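NreA protein (PDB 4IUH) acts as a cytosolic nitrate receptor, a GAF-domain sensor that serves the staphylococcal nitrate regulation system. Local coordinates at residues Asp39-Ala44 with Leu133-Arg138; Ile43-Asp48 with Lys56-Ser61; Leu82-Gly87 with Asn127-Ala132. All coordinates share one frame; numbering follows the deposited sequence.

Contact 1. Residues Asp39-Ala44 with Leu133-Arg138; sequences DFAAIA and LLLGQR
F40 to I43 pair antiparallel with G136 to L133 as neighbouring inner strands of the GAF-domain sheet, and a classic beta bulge interrupts the pairing by setting D39 and F40 together against G136. The tight part is the buried middle. G136 N gives a nearly straight bond to F40 O (2.8 Å), while A42 and L134 exchange two more, the one from L134 N to A42 O measuring 2.9 Å. On one face A41 and I43 lie beside L135 and L133, with L29 of helix 25-36 touching A41, I43 and L133. On the other, F40 carries its CG anti to the backbone N (chi1 176°), and the ring edge at CE2 meets L134 CD2 at 3.9 Å.

Beyond the bulge the contact turns polar, and D39 is its partly exposed residue. The Q137 chain, bent at chi2, turns its OE1 back to D39 N, which donates to it over 2.9 Å nearly along the C=O axis; a water lies 3.0 Å from the same Q137 OE1. The R138 guanidinium, salt-bridged to E113, passes F40 with NH2 3.4 Å from F40 CB. D39 OD2, also salt-bridged to R141, accepts R138 N through its anti lone pair at 2.9 Å and 168°.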
ATOM      1  N   ASP A  39      -7.615  -7.859  -5.874  1.00 21.34           N
ATOM      2  CA  ASP A  39      -8.431  -8.363  -4.774  1.00 22.44           C
ATOM      3  C   ASP A  39      -8.479  -7.394  -3.578  1.00 21.13           C
ATOM      4  O   ASP A  39      -9.441  -7.388  -2.807  1.00 22.66           O
ATOM      5  CB  ASP A  39      -7.912  -9.731  -4.317  1.00 22.58           C
ATOM      6  CG  ASP A  39      -8.113 -10.819  -5.370  1.00 24.78           C
ATOM      7  OD1 ASP A  39      -9.190 -10.844  -6.011  1.00 27.25           O
ATOM      8  OD2 ASP A  39      -7.195 -11.648  -5.561  1.00 24.37           O
ATOM      9  N   PHE A  40      -7.440  -6.579  -3.430  1.00 18.71           N
ATOM     10  CA  PHE A  40      -7.280  -5.753  -2.244  1.00 17.55           C
ATOM     11  C   PHE A  40      -6.550  -4.454  -2.558  1.00 15.94           C
ATOM     12  O   PHE A  40      -5.634  -4.427  -3.377  1.00 14.96           O
ATOM     13  CB  PHE A  40      -6.514  -6.530  -1.162  1.00 16.58           C
ATOM     14  CG  PHE A  40      -6.208  -5.723   0.078  1.00 15.60           C
ATOM     15  CD1 PHE A  40      -7.205  -5.405   0.980  1.00 17.07           C
ATOM     16  CD2 PHE A  40      -4.913  -5.298   0.346  1.00 13.61           C
ATOM     17  CE1 PHE A  40      -6.918  -4.668   2.122  1.00 16.55           C
ATOM     18  CE2 PHE A  40      -4.620  -4.562   1.491  1.00 13.08           C
ATOM     19  CZ  PHE A  40      -5.620  -4.248   2.375  1.00 14.53           C
ATOM     20  N   ALA A  41      -6.959  -3.379  -1.895  1.00 16.07           N
ATOM     21  CA  ALA A  41      -6.260  -2.104  -1.988  1.00 14.90           C
ATOM     22  C   ALA A  41      -6.346  -1.354  -0.659  1.00 14.79           C
ATOM     23  O   ALA A  41      -7.338  -1.468   0.068  1.00 16.27           O
ATOM     24  CB  ALA A  41      -6.832  -1.258  -3.119  1.00 16.14           C
ATOM     25  N   ALA A  42      -5.304  -0.592  -0.338  1.00 13.43           N
ATOM     26  CA  ALA A  42      -5.305   0.191   0.889  1.00 13.62           C
ATOM     27  C   ALA A  42      -4.409   1.417   0.788  1.00 12.96           C
ATOM     28  O   ALA A  42      -3.454   1.443   0.011  1.00 11.96           O
ATOM     29  CB  ALA A  42      -4.893  -0.674   2.073  1.00 13.14           C
ATOM     30  N   ILE A  43      -4.736   2.438   1.573  1.00 13.94           N
ATOM     31  CA  ILE A  43      -3.919   3.645   1.641  1.00 13.83           C
ATOM     32  C   ILE A  43      -3.362   3.821   3.048  1.00 13.76           C
ATOM     33  O   ILE A  43      -4.107   3.809   4.033  1.00 14.93           O
ATOM     34  CB  ILE A  43      -4.710   4.914   1.242  1.00 15.66           C
ATOM     35  CG1 ILE A  43      -5.264   4.786  -0.179  1.00 16.17           C
ATOM     36  CG2 ILE A  43      -3.821   6.142   1.330  1.00 15.93           C
ATOM     37  CD1 ILE A  43      -6.181   5.926  -0.583  1.00 18.46           C
ATOM     38  N   ALA A  44      -2.045   3.963   3.127  1.00 12.76           N
ATOM     39  CA  ALA A  44      -1.357   4.240   4.375  1.00 13.03           C
ATOM     40  C   ALA A  44      -1.033   5.727   4.431  1.00 14.22           C
ATOM     41  O   ALA A  44      -0.430   6.270   3.505  1.00 14.07           O
ATOM     42  CB  ALA A  44      -0.084   3.427   4.460  1.00 11.71           C
ATOM     43  N   LEU A 133       0.314   3.586  -1.374  1.00 11.03           N
ATOM     44  CA  LEU A 133      -0.824   2.849  -1.897  1.00 11.15           C
ATOM     45  C   LEU A 133      -0.409   1.396  -2.034  1.00 10.14           C
ATOM     46  O   LEU A 133       0.642   1.099  -2.609  1.00  9.80           O
ATOM     47  CB  LEU A 133      -1.264   3.408  -3.253  1.00 12.38           C
ATOM     48  CG  LEU A 133      -2.309   2.574  -3.995  1.00 12.91           C
ATOM     49  CD1 LEU A 133      -3.649   2.595  -3.263  1.00 13.65           C
ATOM     50  CD2 LEU A 133      -2.465   3.014  -5.452  1.00 14.35           C
ATOM     51  N   LEU A 134      -1.222   0.495  -1.491  1.00 10.03           N
ATOM     52  CA  LEU A 134      -0.961  -0.936  -1.608  1.00  9.52           C
ATOM     53  C   LEU A 134      -2.010  -1.595  -2.497  1.00 10.44           C
ATOM     54  O   LEU A 134      -3.206  -1.471  -2.255  1.00 11.38           O
ATOM     55  CB  LEU A 134      -0.959  -1.590  -0.223  1.00  9.18           C
ATOM     56  CG  LEU A 134      -0.845  -3.114  -0.152  1.00  9.13           C
ATOM     57  CD1 LEU A 134       0.404  -3.569  -0.873  1.00  8.63           C
ATOM     58  CD2 LEU A 134      -0.835  -3.595   1.299  1.00  9.23           C
ATOM     59  N   LEU A 135      -1.560  -2.282  -3.538  1.00 10.56           N
ATOM     60  CA  LEU A 135      -2.454  -3.033  -4.409  1.00 11.78           C
ATOM     61  C   LEU A 135      -2.076  -4.504  -4.273  1.00 11.68           C
ATOM     62  O   LEU A 135      -0.924  -4.862  -4.498  1.00 11.13           O
ATOM     63  CB  LEU A 135      -2.305  -2.552  -5.858  1.00 12.68           C
ATOM     64  CG  LEU A 135      -2.481  -1.037  -6.049  1.00 13.09           C
ATOM     65  CD1 LEU A 135      -2.194  -0.595  -7.471  1.00 14.33           C
ATOM     66  CD2 LEU A 135      -3.881  -0.606  -5.648  1.00 14.09           C
ATOM     67  N   GLY A 136      -3.023  -5.350  -3.875  1.00 12.57           N
ATOM     68  CA  GLY A 136      -2.707  -6.734  -3.567  1.00 12.82           C
ATOM     69  C   GLY A 136      -3.623  -7.780  -4.184  1.00 14.75           C
ATOM     70  O   GLY A 136      -4.784  -7.499  -4.517  1.00 16.07           O
ATOM     71  N   GLN A 137      -3.086  -8.987  -4.346  1.00 15.29           N
ATOM     72  CA  GLN A 137      -3.855 -10.131  -4.832  1.00 17.51           C
ATOM     73  C   GLN A 137      -3.889 -11.228  -3.774  1.00 18.19           C
ATOM     74  O   GLN A 137      -3.045 -11.270  -2.879  1.00 16.95           O
ATOM     75  CB  GLN A 137      -3.247 -10.708  -6.119  1.00 18.42           C
ATOM     76  CG  GLN A 137      -3.163  -9.753  -7.302  1.00 18.39           C
ATOM     77  CD  GLN A 137      -4.505  -9.522  -7.976  1.00 20.29           C
ATOM     78  OE1 GLN A 137      -5.501  -9.234  -7.316  1.00 20.60           O
ATOM     79  NE2 GLN A 137      -4.533  -9.647  -9.301  1.00 21.96           N
ATOM     80  N   ARG A 138      -4.868 -12.118  -3.881  1.00 20.57           N
ATOM     81  CA  ARG A 138      -4.921 -13.290  -3.020  1.00 21.94           C
ATOM     82  C   ARG A 138      -4.947 -14.566  -3.856  1.00 24.33           C
ATOM     83  O   ARG A 138      -5.111 -14.519  -5.078  1.00 25.14           O
ATOM     84  CB  ARG A 138      -6.148 -13.237  -2.107  1.00 23.35           C
ATOM     85  CG  ARG A 138      -6.204 -12.011  -1.208  1.00 21.54           C
ATOM     86  CD  ARG A 138      -7.452 -12.009  -0.335  1.00 23.54           C
ATOM     87  NE  ARG A 138      -8.090 -10.691  -0.331  1.00 22.98           N
ATOM     88  CZ  ARG A 138      -7.980  -9.819   0.662  1.00 21.87           C
ATOM     89  NH1 ARG A 138      -7.282 -10.142   1.736  1.00 21.24           N
ATOM     90  NH2 ARG A 138      -8.579  -8.639   0.595  1.00 21.77           N
TER
HETATM   91  O   HOH W   1      -8.174 -10.223  -8.389  1.00 24.11           O

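Contact 2. Residues Ile43-Asp48 with Lys56-Ser61; sequences IALPED and KWKYAS
I43 to L45 run antiparallel to Y59 to K56, the two short strands coming within 4.6 Å at a splayed angle of 130° between their directions. I43 N donates to Y59 O at 2.8 Å. L45 and K56 exchange bonds in both directions, with L45 N meeting K56 O at 3.0 Å. Between these pairs the register slips, because a classic beta bulge sets K58 and Y59 together against I43, next to an inverse gamma turn centred on W57. I43 O consequently receives K58 N and Y59 N, both weakly.

A44 lies against W57: its CB stands over one face of the indole, 3.6 Å from the centroid of the six-membered ring, in a CH-pi contact that is displaced toward the rim rather than centred. The two strands form the beta hairpin 40-47/54-61 at one margin of the GAF sheet, and A80 of helix 78-86 touches both A44 and W57. On the opposite face of the hairpin L45 approaches the Y59 ring near its plane, CD1 lying 4.0 Å from CE2, and I43 CB comes to the same edge at Y59 CD2. L29 of helix 25-36 packs against I43 and Y59 there.

Toward the hairpin loop the chemistry becomes ionic. E47 extends with CG anti to its backbone N (chi1 -167°), and the equally extended K56 chain crosses its carboxylate. K56 NZ forms a salt bridge with E47 OE1 at 2.8 Å, reaching the syn side of that oxygen 26° out of the carboxylate plane, while K56 CD lies near both oxygens, 3.3 Å from E47 OE1 and 3.5 Å from E47 OE2.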
ATOM      1  N   ILE A  43      -4.736   2.438   1.573  1.00 13.94           N
ATOM      2  CA  ILE A  43      -3.919   3.645   1.641  1.00 13.83           C
ATOM      3  C   ILE A  43      -3.362   3.821   3.048  1.00 13.76           C
ATOM      4  O   ILE A  43      -4.107   3.809   4.033  1.00 14.93           O
ATOM      5  CB  ILE A  43      -4.710   4.914   1.242  1.00 15.66           C
ATOM      6  CG1 ILE A  43      -5.264   4.786  -0.179  1.00 16.17           C
ATOM      7  CG2 ILE A  43      -3.821   6.142   1.330  1.00 15.93           C
ATOM      8  CD1 ILE A  43      -6.181   5.926  -0.583  1.00 18.46           C
ATOM      9  N   ALA A  44      -2.045   3.963   3.127  1.00 12.76           N
ATOM     10  CA  ALA A  44      -1.357   4.240   4.375  1.00 13.03           C
ATOM     11  C   ALA A  44      -1.033   5.727   4.431  1.00 14.22           C
ATOM     12  O   ALA A  44      -0.430   6.270   3.505  1.00 14.07           O
ATOM     13  CB  ALA A  44      -0.084   3.427   4.460  1.00 11.71           C
ATOM     14  N   LEU A  45      -1.434   6.385   5.515  1.00 15.80           N
ATOM     15  CA  LEU A  45      -1.230   7.824   5.647  1.00 17.47           C
ATOM     16  C   LEU A  45      -0.714   8.195   7.035  1.00 18.69           C
ATOM     17  O   LEU A  45      -0.985   7.492   8.013  1.00 18.83           O
ATOM     18  CB  LEU A  45      -2.528   8.581   5.338  1.00 19.21           C
ATOM     19  CG  LEU A  45      -2.978   8.587   3.872  1.00 18.82           C
ATOM     20  CD1 LEU A  45      -4.420   9.066   3.745  1.00 20.83           C
ATOM     21  CD2 LEU A  45      -2.060   9.455   3.029  1.00 19.05           C
ATOM     22  N   PRO A  46       0.049   9.295   7.119  1.00 19.95           N
ATOM     23  CA  PRO A  46       0.567   9.773   8.405  1.00 21.66           C
ATOM     24  C   PRO A  46      -0.532  10.350   9.301  1.00 24.00           C
ATOM     25  O   PRO A  46      -1.488  10.948   8.811  1.00 25.01           O
ATOM     26  CB  PRO A  46       1.570  10.858   7.997  1.00 22.78           C
ATOM     27  CG  PRO A  46       1.111  11.306   6.653  1.00 22.53           C
ATOM     28  CD  PRO A  46       0.565  10.085   5.988  1.00 20.14           C
ATOM     29  N   GLU A  47      -0.379  10.159  10.606  1.00 27.95           N
ATOM     30  CA  GLU A  47      -1.378  10.563  11.590  1.00 30.58           C
ATOM     31  C   GLU A  47      -0.638  11.004  12.857  1.00 32.83           C
ATOM     32  O   GLU A  47       0.514  10.621  13.065  1.00 31.90           O
ATOM     33  CB  GLU A  47      -2.297   9.373  11.879  1.00 29.79           C
ATOM     34  CG  GLU A  47      -3.570   9.676  12.640  1.00 32.70           C
ATOM     35  CD  GLU A  47      -4.454   8.440  12.786  1.00 32.34           C
ATOM     36  OE1 GLU A  47      -4.615   7.951  13.929  1.00 33.88           O
ATOM     37  OE2 GLU A  47      -4.984   7.954  11.758  1.00 30.78           O
ATOM     38  N   ASP A  48      -1.280  11.811  13.696  1.00 35.57           N
ATOM     39  CA  ASP A  48      -0.644  12.284  14.930  1.00 38.25           C
ATOM     40  C   ASP A  48      -0.643  11.253  16.060  1.00 38.64           C
ATOM     41  O   ASP A  48      -1.674  10.662  16.383  1.00 39.04           O
ATOM     42  CB  ASP A  48      -1.303  13.571  15.431  1.00 42.08           C
ATOM     43  CG  ASP A  48      -1.038  14.752  14.526  1.00 42.67           C
ATOM     44  OD1 ASP A  48       0.067  15.327  14.607  1.00 43.51           O
ATOM     45  OD2 ASP A  48      -1.938  15.113  13.739  1.00 42.66           O
ATOM     46  N   LYS A  56      -0.888   4.734   9.632  1.00 17.64           N
ATOM     47  CA  LYS A  56      -1.985   3.792   9.741  1.00 17.83           C
ATOM     48  C   LYS A  56      -2.558   3.533   8.358  1.00 16.54           C
ATOM     49  O   LYS A  56      -2.513   4.401   7.478  1.00 16.28           O
ATOM     50  CB  LYS A  56      -3.076   4.337  10.666  1.00 20.43           C
ATOM     51  CG  LYS A  56      -2.707   4.373  12.144  1.00 22.28           C
ATOM     52  CD  LYS A  56      -3.879   4.856  12.985  1.00 25.26           C
ATOM     53  CE  LYS A  56      -3.513   4.912  14.466  1.00 27.55           C
ATOM     54  NZ  LYS A  56      -4.606   5.487  15.317  1.00 31.00           N
ATOM     55  N   TRP A  57      -3.079   2.332   8.158  1.00 16.09           N
ATOM     56  CA  TRP A  57      -3.839   2.050   6.953  1.00 15.58           C
ATOM     57  C   TRP A  57      -5.238   2.657   7.122  1.00 17.73           C
ATOM     58  O   TRP A  57      -6.158   2.021   7.638  1.00 19.19           O
ATOM     59  CB  TRP A  57      -3.882   0.546   6.679  1.00 14.79           C
ATOM     60  CG  TRP A  57      -2.515  -0.038   6.409  1.00 13.02           C
ATOM     61  CD1 TRP A  57      -1.721  -0.721   7.289  1.00 12.98           C
ATOM     62  CD2 TRP A  57      -1.784   0.035   5.183  1.00 11.53           C
ATOM     63  NE1 TRP A  57      -0.539  -1.090   6.681  1.00 11.54           N
ATOM     64  CE2 TRP A  57      -0.559  -0.642   5.383  1.00 10.65           C
ATOM     65  CE3 TRP A  57      -2.054   0.585   3.922  1.00 11.20           C
ATOM     66  CZ2 TRP A  57       0.398  -0.768   4.371  1.00  9.53           C
ATOM     67  CZ3 TRP A  57      -1.103   0.457   2.921  1.00 10.07           C
ATOM     68  CH2 TRP A  57       0.108  -0.210   3.154  1.00  9.26           C
ATOM     69  N   LYS A  58      -5.361   3.913   6.705  1.00 18.89           N
ATOM     70  CA  LYS A  58      -6.556   4.717   6.939  1.00 21.39           C
ATOM     71  C   LYS A  58      -7.735   4.247   6.084  1.00 22.15           C
ATOM     72  O   LYS A  58      -8.871   4.232   6.547  1.00 24.53           O
ATOM     73  CB  LYS A  58      -6.240   6.191   6.666  1.00 22.03           C
ATOM     74  CG  LYS A  58      -7.269   7.194   7.169  1.00 25.10           C
ATOM     75  CD  LYS A  58      -6.642   8.592   7.272  1.00 25.96           C
ATOM     76  CE  LYS A  58      -7.650   9.647   7.710  1.00 29.39           C
ATOM     77  NZ  LYS A  58      -8.565  10.055   6.603  1.00 30.49           N
ATOM     78  N   TYR A  59      -7.459   3.852   4.844  1.00 19.95           N
ATOM     79  CA  TYR A  59      -8.502   3.365   3.947  1.00 20.87           C
ATOM     80  C   TYR A  59      -8.158   1.984   3.400  1.00 19.25           C
ATOM     81  O   TYR A  59      -7.007   1.713   3.052  1.00 17.10           O
ATOM     82  CB  TYR A  59      -8.713   4.337   2.782  1.00 21.40           C
ATOM     83  CG  TYR A  59      -9.032   5.755   3.198  1.00 23.35           C
ATOM     84  CD1 TYR A  59     -10.342   6.154   3.433  1.00 26.34           C
ATOM     85  CD2 TYR A  59      -8.021   6.699   3.351  1.00 22.61           C
ATOM     86  CE1 TYR A  59     -10.640   7.453   3.813  1.00 28.51           C
ATOM     87  CE2 TYR A  59      -8.307   7.999   3.729  1.00 24.77           C
ATOM     88  CZ  TYR A  59      -9.618   8.369   3.957  1.00 27.68           C
ATOM     89  OH  TYR A  59      -9.903   9.661   4.330  1.00 30.18           O
ATOM     90  N   ALA A  60      -9.161   1.118   3.319  1.00 20.69           N
ATOM     91  CA  ALA A  60      -8.994  -0.193   2.705  1.00 19.80           C
ATOM     92  C   ALA A  60     -10.191  -0.550   1.815  1.00 21.81           C
ATOM     93  O   ALA A  60     -11.320  -0.123   2.064  1.00 24.35           O
ATOM     94  CB  ALA A  60      -8.778  -1.252   3.761  1.00 19.79           C
ATOM     95  N   SER A  61      -9.922  -1.330   0.775  1.00 21.00           N
ATOM     96  CA  SER A  61     -10.942  -1.759  -0.175  1.00 23.06           C
ATOM     97  C   SER A  61     -10.753  -3.238  -0.485  1.00 22.87           C
ATOM     98  O   SER A  61      -9.663  -3.665  -0.872  1.00 20.76           O
ATOM     99  CB  SER A  61     -10.834  -0.943  -1.465  1.00 22.92           C
ATOM    100  OG  SER A  61     -11.757  -1.391  -2.439  1.00 25.14           O
TER

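Contact 3. Residues Leu82-Gly87 with Asn127-Ala132; sequences LVIRTG and NRVYGA
Torsions bring I84 and V129 together: I84 has CG1 anti to its carbonyl carbon (chi1 -66°) and a fully extended chi2 of 171°, which carries CD1 across to the strand, whereas V129 has CG1 anti to its backbone N (chi1 -155°), which lays that methyl against the helix backbone. I84 CD1 ends 3.5 Å from Y130 O, and its CG1 passes 3.7 Å from G131 O. In return V129 CG1 reaches I84 O at 3.5 Å and lies close to I84 CA as well, so each residue touches the backbone of the other segment more closely than it touches the other's side chain.

No hydrogen bond crosses this interface; the helix and the strand meet through van der Waals contact alone. At its inner end the bond from V83 CA to CB is directed toward the strand, and V83 CG1 comes 3.7 Å from A132 CB. At its outer end V129 CG2 lies 4.1 Å from G87 CA, where the chain leaves the helix with positive phi. The helical bond from G87 N to V83 O, 2.8 Å long, still holds that last turn.

A classic beta bulge places Y130 and G131 opposite L123, and the Y130 side chain, leading off from the helix, touches L45 and P46 of strand 40-47. The helix runs nearly antiparallel to strand 128-132, their axes 7.7 Å apart at the closest. V83 extends the contact to A120 and P122 of strand 115-125, and V129 touches W124 on that strand, so helix 78-86 packs over the strand pair 128-138/115-125.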
ATOM      1  N   LEU A  82       8.747   1.262   4.392  1.00 16.88           N
ATOM      2  CA  LEU A  82       9.803   0.970   3.434  1.00 17.45           C
ATOM      3  C   LEU A  82       9.648   1.864   2.210  1.00 18.13           C
ATOM      4  O   LEU A  82      10.604   2.468   1.724  1.00 19.88           O
ATOM      5  CB  LEU A  82       9.735  -0.492   3.009  1.00 16.58           C
ATOM      6  CG  LEU A  82      10.690  -0.867   1.879  1.00 17.35           C
ATOM      7  CD1 LEU A  82      12.132  -0.663   2.313  1.00 19.28           C
ATOM      8  CD2 LEU A  82      10.463  -2.297   1.444  1.00 16.77           C
ATOM      9  N   VAL A  83       8.415   1.949   1.737  1.00 17.44           N
ATOM     10  CA  VAL A  83       8.083   2.691   0.537  1.00 18.42           C
ATOM     11  C   VAL A  83       8.277   4.189   0.767  1.00 20.76           C
ATOM     12  O   VAL A  83       8.852   4.883  -0.069  1.00 24.94           O
ATOM     13  CB  VAL A  83       6.638   2.340   0.089  1.00 17.07           C
ATOM     14  CG1 VAL A  83       5.901   3.543  -0.398  1.00 18.11           C
ATOM     15  CG2 VAL A  83       6.663   1.240  -0.967  1.00 16.43           C
ATOM     16  N   ILE A  84       7.821   4.673   1.917  1.00 17.96           N
ATOM     17  CA  ILE A  84       8.028   6.067   2.292  1.00 19.71           C
ATOM     18  C   ILE A  84       9.519   6.399   2.409  1.00 21.65           C
ATOM     19  O   ILE A  84       9.968   7.430   1.912  1.00 24.27           O
ATOM     20  CB  ILE A  84       7.290   6.414   3.592  1.00 19.28           C
ATOM     21  CG1 ILE A  84       5.778   6.333   3.370  1.00 18.16           C
ATOM     22  CG2 ILE A  84       7.672   7.807   4.076  1.00 21.36           C
ATOM     23  CD1 ILE A  84       4.978   6.446   4.636  1.00 18.01           C
ATOM     24  N   ARG A  85      10.283   5.512   3.036  1.00 25.24           N
ATOM     25  CA  ARG A  85      11.733   5.685   3.148  1.00 27.10           C
ATOM     26  C   ARG A  85      12.435   5.793   1.792  1.00 28.86           C
ATOM     27  O   ARG A  85      13.106   6.780   1.506  1.00 31.31           O
ATOM     28  CB  ARG A  85      12.353   4.524   3.931  1.00 26.35           C
ATOM     29  CG  ARG A  85      12.411   4.718   5.433  1.00 27.13           C
ATOM     30  CD  ARG A  85      13.022   3.494   6.112  1.00 27.09           C
ATOM     31  NE  ARG A  85      13.943   2.792   5.220  1.00 27.51           N
ATOM     32  CZ  ARG A  85      13.845   1.501   4.928  1.00 26.26           C
ATOM     33  NH1 ARG A  85      12.878   0.771   5.475  1.00 24.48           N
ATOM     34  NH2 ARG A  85      14.717   0.934   4.101  1.00 27.12           N
ATOM     35  N   THR A  86      12.287   4.765   0.965  1.00 19.98           N
ATOM     36  CA  THR A  86      12.994   4.698  -0.307  1.00 21.25           C
ATOM     37  C   THR A  86      12.404   5.658  -1.326  1.00 24.76           C
ATOM     38  O   THR A  86      13.089   6.080  -2.259  1.00 27.37           O
ATOM     39  CB  THR A  86      12.922   3.291  -0.898  1.00 19.94           C
ATOM     40  OG1 THR A  86      11.548   2.951  -1.136  1.00 17.91           O
ATOM     41  CG2 THR A  86      13.541   2.280   0.057  1.00 19.83           C
ATOM     42  N   GLY A  87      11.129   5.992  -1.153  1.00 21.33           N
ATOM     43  CA  GLY A  87      10.425   6.826  -2.110  1.00 24.79           C
ATOM     44  C   GLY A  87      10.192   6.142  -3.450  1.00 27.52           C
ATOM     45  O   GLY A  87       9.765   6.781  -4.407  1.00 30.74           O
ATOM     46  N   ASN A 127       6.671  18.149  -3.018  1.00 50.64           N
ATOM     47  CA  ASN A 127       7.893  17.500  -3.472  1.00 50.38           C
ATOM     48  C   ASN A 127       8.436  16.516  -2.439  1.00 48.06           C
ATOM     49  O   ASN A 127       9.640  16.270  -2.385  1.00 48.89           O
ATOM     50  CB  ASN A 127       8.957  18.541  -3.825  1.00 54.72           C
ATOM     51  N   ARG A 128       7.547  15.947  -1.630  1.00 33.48           N
ATOM     52  CA  ARG A 128       7.969  15.047  -0.557  1.00 31.25           C
ATOM     53  C   ARG A 128       7.169  13.741  -0.512  1.00 27.53           C
ATOM     54  O   ARG A 128       5.986  13.717  -0.839  1.00 26.73           O
ATOM     55  CB  ARG A 128       7.883  15.763   0.795  1.00 32.60           C
ATOM     56  N   VAL A 129       7.829  12.658  -0.110  1.00 31.73           N
ATOM     57  CA  VAL A 129       7.160  11.373   0.068  1.00 29.06           C
ATOM     58  C   VAL A 129       6.245  11.496   1.268  1.00 26.18           C
ATOM     59  O   VAL A 129       6.549  12.225   2.205  1.00 27.39           O
ATOM     60  CB  VAL A 129       8.157  10.222   0.324  1.00 28.68           C
ATOM     61  CG1 VAL A 129       7.552   8.895  -0.097  1.00 27.06           C
ATOM     62  CG2 VAL A 129       9.460  10.466  -0.410  1.00 32.13           C
ATOM     63  N   TYR A 130       5.133  10.778   1.256  1.00 22.02           N
ATOM     64  CA  TYR A 130       4.082  11.044   2.224  1.00 21.50           C
ATOM     65  C   TYR A 130       3.405   9.778   2.735  1.00 19.13           C
ATOM     66  O   TYR A 130       3.390   9.509   3.935  1.00 18.99           O
ATOM     67  CB  TYR A 130       3.050  11.969   1.584  1.00 22.76           C
ATOM     68  CG  TYR A 130       2.039  12.541   2.533  1.00 23.91           C
ATOM     69  CD1 TYR A 130       0.721  12.102   2.517  1.00 23.23           C
ATOM     70  CD2 TYR A 130       2.394  13.533   3.439  1.00 26.14           C
ATOM     71  CE1 TYR A 130      -0.225  12.636   3.384  1.00 24.77           C
ATOM     72  CE2 TYR A 130       1.459  14.073   4.310  1.00 27.64           C
ATOM     73  CZ  TYR A 130       0.150  13.617   4.280  1.00 26.95           C
ATOM     74  OH  TYR A 130      -0.784  14.149   5.142  1.00 28.86           O
ATOM     75  N   GLY A 131       2.835   9.005   1.823  1.00 16.58           N
ATOM     76  CA  GLY A 131       2.092   7.819   2.202  1.00 14.93           C
ATOM     77  C   GLY A 131       2.374   6.675   1.258  1.00 13.37           C
ATOM     78  O   GLY A 131       3.377   6.683   0.548  1.00 13.45           O
ATOM     79  N   ALA A 132       1.494   5.683   1.250  1.00 12.34           N
ATOM     80  CA  ALA A 132       1.677   4.544   0.369  1.00 11.19           C
ATOM     81  C   ALA A 132       0.344   3.998  -0.115  1.00 11.09           C
ATOM     82  O   ALA A 132      -0.637   3.953   0.630  1.00 11.44           O
ATOM     83  CB  ALA A 132       2.480   3.452   1.072  1.00 10.16           C
TER

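How the contacts relate
All three contacts involve one GAF-domain sheet. Contact 1 is its buried core and contact 2 the partly exposed hairpin at its margin; both use strand 40-47 and share I43 and A44. Strand 128-138 links contact 1 to contact 3, which is partly buried and is nested in the chain between the two segments of contact 1. Contacts 1 and 2 rest on backbone bonds, each interrupted by a bulge, with polar or ionic groups toward one end, whereas contact 3 joins helix to strand by aliphatic side chains packed on each other and on backbone. A probable hydrogen bond from A44 N to A132 O, 2.9 Å, ties strand 40-47 to the strand of contact 3.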